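Local atomic coordinates of aeromonas extracellular serine protease (Aeromonas sobria, PDB entry 3WQB), a protein that cleaves peptide bonds after paired basic residues, one of them lysine, as a secreted calcium-binding serine protease of the furin subfamily and probable virulence factor. Residues A[75-80]-A[159-164]; A[117-122]-A[330-335]. The protein carries 1 engineered substitution. One frame throughout, in Å; residues are numbered along the deposited sequence.

Contact 1 (A[75-80]-A[159-164]); sequences AVVDDG and LYALGD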
loop_
_atom_site.group_PDB
_atom_site.type_symbol
_atom_site.label_atom_id
_atom_site.label_comp_id
_atom_site.label_asym_id
_atom_site.label_seq_id
_atom_site.Cartn_x
_atom_site.Cartn_y
_atom_site.Cartn_z
ATOM N N ALA A 75 -2.758 15.163 -3.124
ATOM C CA ALA A 75 -1.452 14.977 -3.770
ATOM C C ALA A 75 -1.379 13.598 -4.410
ATOM O O ALA A 75 -1.632 12.588 -3.750
ATOM C CB ALA A 75 -0.328 15.125 -2.764
ATOM N N VAL A 76 -1.005 13.560 -5.683
ATOM C CA VAL A 76 -0.791 12.306 -6.389
ATOM C C VAL A 76 0.706 12.097 -6.533
ATOM O O VAL A 76 1.377 12.768 -7.328
ATOM C CB VAL A 76 -1.518 12.309 -7.748
ATOM C CG1 VAL A 76 -1.245 11.039 -8.513
ATOM C CG2 VAL A 76 -3.018 12.461 -7.522
ATOM N N VAL A 77 1.233 11.199 -5.709
ATOM C CA VAL A 77 2.660 10.897 -5.674
ATOM C C VAL A 77 2.837 9.649 -6.538
ATOM O O VAL A 77 2.497 8.541 -6.144
ATOM C CB VAL A 77 3.148 10.703 -4.218
ATOM C CG1 VAL A 77 4.658 10.480 -4.170
ATOM C CG2 VAL A 77 2.756 11.912 -3.360
ATOM N N ASP A 78 3.321 9.843 -7.755
ATOM C CA ASP A 78 3.210 8.788 -8.757
ATOM C C ASP A 78 4.245 8.995 -9.870
ATOM O O ASP A 78 5.304 9.553 -9.616
ATOM C CB ASP A 78 1.764 8.745 -9.282
ATOM C CG ASP A 78 1.326 7.364 -9.709
ATOM O OD1 ASP A 78 1.793 6.892 -10.765
ATOM O OD2 ASP A 78 0.485 6.754 -9.007
ATOM N N ASP A 79 3.961 8.535 -11.090
ATOM C CA ASP A 79 4.950 8.606 -12.168
ATOM C C ASP A 79 4.924 9.924 -12.939
ATOM O O ASP A 79 5.762 10.149 -13.810
ATOM C CB ASP A 79 4.805 7.407 -13.116
ATOM C CG ASP A 79 3.551 7.476 -13.985
ATOM O OD1 ASP A 79 2.756 8.437 -13.861
ATOM O OD2 ASP A 79 3.375 6.566 -14.829
ATOM N N GLY A 80 3.985 10.800 -12.597
ATOM C CA GLY A 80 3.732 11.984 -13.407
ATOM C C GLY A 80 2.277 12.390 -13.369
ATOM O O GLY A 80 1.436 11.694 -12.794
ATOM N N LEU A 159 10.097 13.395 0.872
ATOM C CA LEU A 159 9.718 14.439 1.817
ATOM C C LEU A 159 8.942 15.564 1.128
ATOM O O LEU A 159 7.887 15.990 1.614
ATOM C CB LEU A 159 10.974 15.003 2.486
ATOM C CG LEU A 159 11.677 14.073 3.477
ATOM C CD1 LEU A 159 12.990 14.691 3.890
ATOM C CD2 LEU A 159 10.795 13.794 4.697
ATOM N N TYR A 160 9.454 16.028 -0.014
ATOM C CA TYR A 160 8.846 17.133 -0.730
ATOM C C TYR A 160 7.392 16.836 -1.110
ATOM O O TYR A 160 6.514 17.707 -1.017
ATOM C CB TYR A 160 9.667 17.512 -1.976
ATOM C CG TYR A 160 9.305 18.884 -2.501
ATOM C CD1 TYR A 160 8.213 19.068 -3.361
ATOM C CD2 TYR A 160 10.029 20.008 -2.106
ATOM C CE1 TYR A 160 7.858 20.332 -3.811
ATOM C CE2 TYR A 160 9.686 21.259 -2.556
ATOM C CZ TYR A 160 8.599 21.425 -3.403
ATOM O OH TYR A 160 8.251 22.675 -3.840
ATOM N N ALA A 161 7.149 15.601 -1.540
ATOM C CA ALA A 161 5.855 15.186 -2.079
ATOM C C ALA A 161 4.846 14.791 -1.011
ATOM O O ALA A 161 3.639 14.876 -1.244
ATOM C CB ALA A 161 6.052 14.028 -3.027
ATOM N N LEU A 162 5.338 14.330 0.138
ATOM C CA LEU A 162 4.487 13.654 1.106
ATOM C C LEU A 162 4.170 14.513 2.337
ATOM O O LEU A 162 3.783 14.001 3.389
ATOM C CB LEU A 162 5.088 12.295 1.482
ATOM C CG LEU A 162 4.954 11.218 0.393
ATOM C CD1 LEU A 162 5.923 10.073 0.635
ATOM C CD2 LEU A 162 3.502 10.710 0.290
ATOM N N GLY A 163 4.346 15.827 2.210
ATOM C CA GLY A 163 3.854 16.758 3.219
ATOM C C GLY A 163 4.880 17.592 3.939
ATOM O O GLY A 163 4.505 18.417 4.760
ATOM N N ASP A 164 6.162 17.398 3.644
ATOM C CA ASP A 164 7.223 18.125 4.349
ATOM C C ASP A 164 7.474 19.518 3.769
ATOM O O ASP A 164 7.967 20.397 4.477
ATOM C CB ASP A 164 8.521 17.314 4.357
ATOM C CG ASP A 164 9.627 17.992 5.135
ATOM O OD1 ASP A 164 9.508 18.079 6.369
ATOM O OD2 ASP A 164 10.627 18.397 4.503
#

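Contact 2 (A[117-122]-A[330-335]); sequences TSVSGI and GVMNGT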
loop_
_atom_site.group_PDB
_atom_site.type_symbol
_atom_site.label_atom_id
_atom_site.label_comp_id
_atom_site.label_asym_id
_atom_site.label_seq_id
_atom_site.Cartn_x
_atom_site.Cartn_y
_atom_site.Cartn_z
ATOM N N THR A 117 -1.440 9.999 -14.294
ATOM C CA THR A 117 -2.514 10.718 -14.959
ATOM C C THR A 117 -3.814 9.917 -14.882
ATOM O O THR A 117 -4.890 10.473 -14.634
ATOM C CB THR A 117 -2.100 11.057 -16.400
ATOM O OG1 THR A 117 -0.933 11.888 -16.349
ATOM C CG2 THR A 117 -3.206 11.781 -17.160
ATOM N N SER A 118 -3.705 8.604 -15.057
ATOM C CA SER A 118 -4.865 7.719 -14.911
ATOM C C SER A 118 -5.413 7.725 -13.477
ATOM O O SER A 118 -6.619 7.814 -13.264
ATOM C CB SER A 118 -4.511 6.300 -15.360
ATOM O OG SER A 118 -4.177 6.252 -16.741
ATOM N N VAL A 119 -4.512 7.622 -12.504
ATOM C CA VAL A 119 -4.857 7.758 -11.082
ATOM C C VAL A 119 -5.607 9.067 -10.819
ATOM O O VAL A 119 -6.671 9.075 -10.184
ATOM C CB VAL A 119 -3.567 7.676 -10.211
ATOM C CG1 VAL A 119 -3.800 8.154 -8.781
ATOM C CG2 VAL A 119 -3.027 6.258 -10.200
ATOM N N SER A 120 -5.046 10.170 -11.321
ATOM C CA SER A 120 -5.603 11.487 -11.086
ATOM C C SER A 120 -7.033 11.636 -11.585
ATOM O O SER A 120 -7.866 12.232 -10.902
ATOM C CB SER A 120 -4.703 12.575 -11.679
ATOM O OG SER A 120 -3.444 12.554 -11.027
ATOM N N GLY A 121 -7.324 11.066 -12.752
ATOM C CA GLY A 121 -8.663 11.136 -13.321
ATOM C C GLY A 121 -9.706 10.384 -12.515
ATOM O O GLY A 121 -10.851 10.822 -12.417
ATOM N N ILE A 122 -9.323 9.237 -11.955
ATOM C CA ILE A 122 -10.224 8.496 -11.084
ATOM C C ILE A 122 -10.656 9.400 -9.921
ATOM O O ILE A 122 -11.834 9.434 -9.550
ATOM C CB ILE A 122 -9.573 7.192 -10.599
ATOM C CG1 ILE A 122 -9.423 6.221 -11.775
ATOM C CG2 ILE A 122 -10.370 6.568 -9.444
ATOM C CD1 ILE A 122 -8.472 5.075 -11.490
ATOM N N GLY A 330 -9.262 2.775 -21.018
ATOM C CA GLY A 330 -10.162 1.864 -20.310
ATOM C C GLY A 330 -9.436 0.714 -19.644
ATOM O O GLY A 330 -10.053 -0.297 -19.280
ATOM N N VAL A 331 -8.120 0.844 -19.497
ATOM C CA VAL A 331 -7.292 -0.263 -19.012
ATOM C C VAL A 331 -6.616 0.003 -17.669
ATOM O O VAL A 331 -5.936 -0.872 -17.138
ATOM C CB VAL A 331 -6.227 -0.686 -20.053
ATOM C CG1 VAL A 331 -6.890 -1.172 -21.335
ATOM C CG2 VAL A 331 -5.244 0.455 -20.320
ATOM N N MET A 332 -6.799 1.200 -17.113
ATOM C CA MET A 332 -6.231 1.473 -15.797
ATOM C C MET A 332 -6.821 0.509 -14.776
ATOM O O MET A 332 -8.006 0.221 -14.809
ATOM C CB MET A 332 -6.468 2.929 -15.401
ATOM C CG MET A 332 -5.895 3.329 -14.059
ATOM S SD MET A 332 -4.134 2.979 -13.924
ATOM C CE MET A 332 -3.842 3.521 -12.248
ATOM N N ASN A 333 -5.988 0.000 -13.877
ATOM C CA ASN A 333 -6.420 -1.057 -12.972
ATOM C C ASN A 333 -5.531 -1.104 -11.730
ATOM O O ASN A 333 -4.812 -0.152 -11.429
ATOM C CB ASN A 333 -6.407 -2.405 -13.702
ATOM C CG ASN A 333 -5.007 -2.866 -14.040
ATOM O OD1 ASN A 333 -4.044 -2.114 -13.882
ATOM N ND2 ASN A 333 -4.879 -4.113 -14.492
ATOM N N GLY A 334 -5.601 -2.209 -10.999
ATOM C CA GLY A 334 -4.677 -2.466 -9.914
ATOM C C GLY A 334 -5.111 -1.914 -8.575
ATOM O O GLY A 334 -6.111 -1.191 -8.457
ATOM N N THR A 335 -4.350 -2.274 -7.552
ATOM C CA THR A 335 -4.499 -1.569 -6.294
ATOM C C THR A 335 -4.136 -0.096 -6.496
ATOM O O THR A 335 -4.543 0.751 -5.697
ATOM C CB THR A 335 -3.749 -2.242 -5.132
ATOM O OG1 THR A 335 -2.365 -2.421 -5.468
ATOM C CG2 THR A 335 -4.392 -3.572 -4.781
#

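Contact 1 (A[75-80]-A[159-164])
Val-77 meets helix 159-164 with both methyls, and its first torsion sets which goes where. CG1 is anti to the backbone N (chi1 -176°). CG2 is therefore anti to the carbonyl carbon and takes most of the contacts. CB of Ala-161 lies against both branches, 3.9 Å from CG2 of Val-77, with CG1 almost as near. CG2 of Val-77 also touches CD2 of Leu-162 at 3.9 Å. Leu-162 reaches it with its CG anti to the carbonyl carbon (chi1 -74°), and the two side chains cross at about a right angle. CB of Ala-75, two residues earlier on the same strand, comes within 4.3 Å of O of Ala-161.

No hydrogen bond joins the two segments. The strand and helix axes pass 8.7 Å apart and run roughly antiparallel, at 146°. This is the layering of the subtilisin fold, where helices pack on a parallel sheet. Strand 73-77 is an inner strand of that sheet, bonded to strands 140-144 and 173-179. From those neighbours Phe-144 packs on Ala-75 and Ala-161, and Tyr-178 on Val-77 and Leu-162. Val-76 points its CB away from helix 159-164 and packs on helix 115-124 instead.

Just past the strand, Asp-78, the predicted charge-relay aspartate, bonds His-115 ND1 through OD1. The same OD1 accepts the N-H of Asp-79 at 2.7 Å. The backbone O of Ala-161 lies 3.7 Å from CG2 of Val-77. The contact is van der Waals packing without a hydrogen bond, and it buries this one carbonyl, which has no partner in the model.

Contact 2 (A[117-122]-A[330-335])
Met-332 lays its side chain across one side of helix 117-122, next to the active site of the subtilisin fold. The helix belongs to 115-124, which starts at the predicted charge-relay histidine, His-115. Segment 330-335 leads into helix 335-352, which carries the third predicted charge-relay position, here the engineered Ala-336. Gly-334 is the N-cap residue of that helix.

Met-332 directs its CB toward the helix, 3.9 Å from CB of Ser-118. CG is closer to the same Ser-118 CB, at 3.5 Å, and also meets CD1 of Ile-122 at 4.0 Å. The bend at chi2 (55°) turns SD over Ser-118 CB, 3.6 Å away, and an extended chi3 carries CE on to Val-119. Ile-122 crosses the methionine at about a right angle.

Ser-118 offers its CB to the sulfur side chain, while its OG is hydrogen-bonded to Ala-114 O and Asn-329 ND2. Thr-295 of strand 293-296 and Ser-337 of helix 335-352 also touch Met-332. No hydrogen bond crosses between the segments, and the contact ends at the methionine methyl, with CE of Met-332 3.5 Å from CG2 of Val-119.

Both contacts are buried in the protease domain near the predicted charge-relay residues, their centres about 17 Å apart. Contact 1 joins the parallel sheet to a helix on one side. Contact 2 lies beyond the sheet's other face, where helix 115-124 meets the chain entering helix 335-352. Strand 73-77 and the residue after it link them: CG1 of Val-76 packs on CG1 of Val-119 at 3.9 Å, and OD2 of Asp-78 lies 3.7 Å from CG2 of Val-119. Neither contact has a hydrogen bond across it; contact 1 alone buries a partnerless backbone O. Contact 1 sets the methyls of a strand valine against an alanine and a leucine of a helix, whereas contact 2 depends on one unbranched thioether chain.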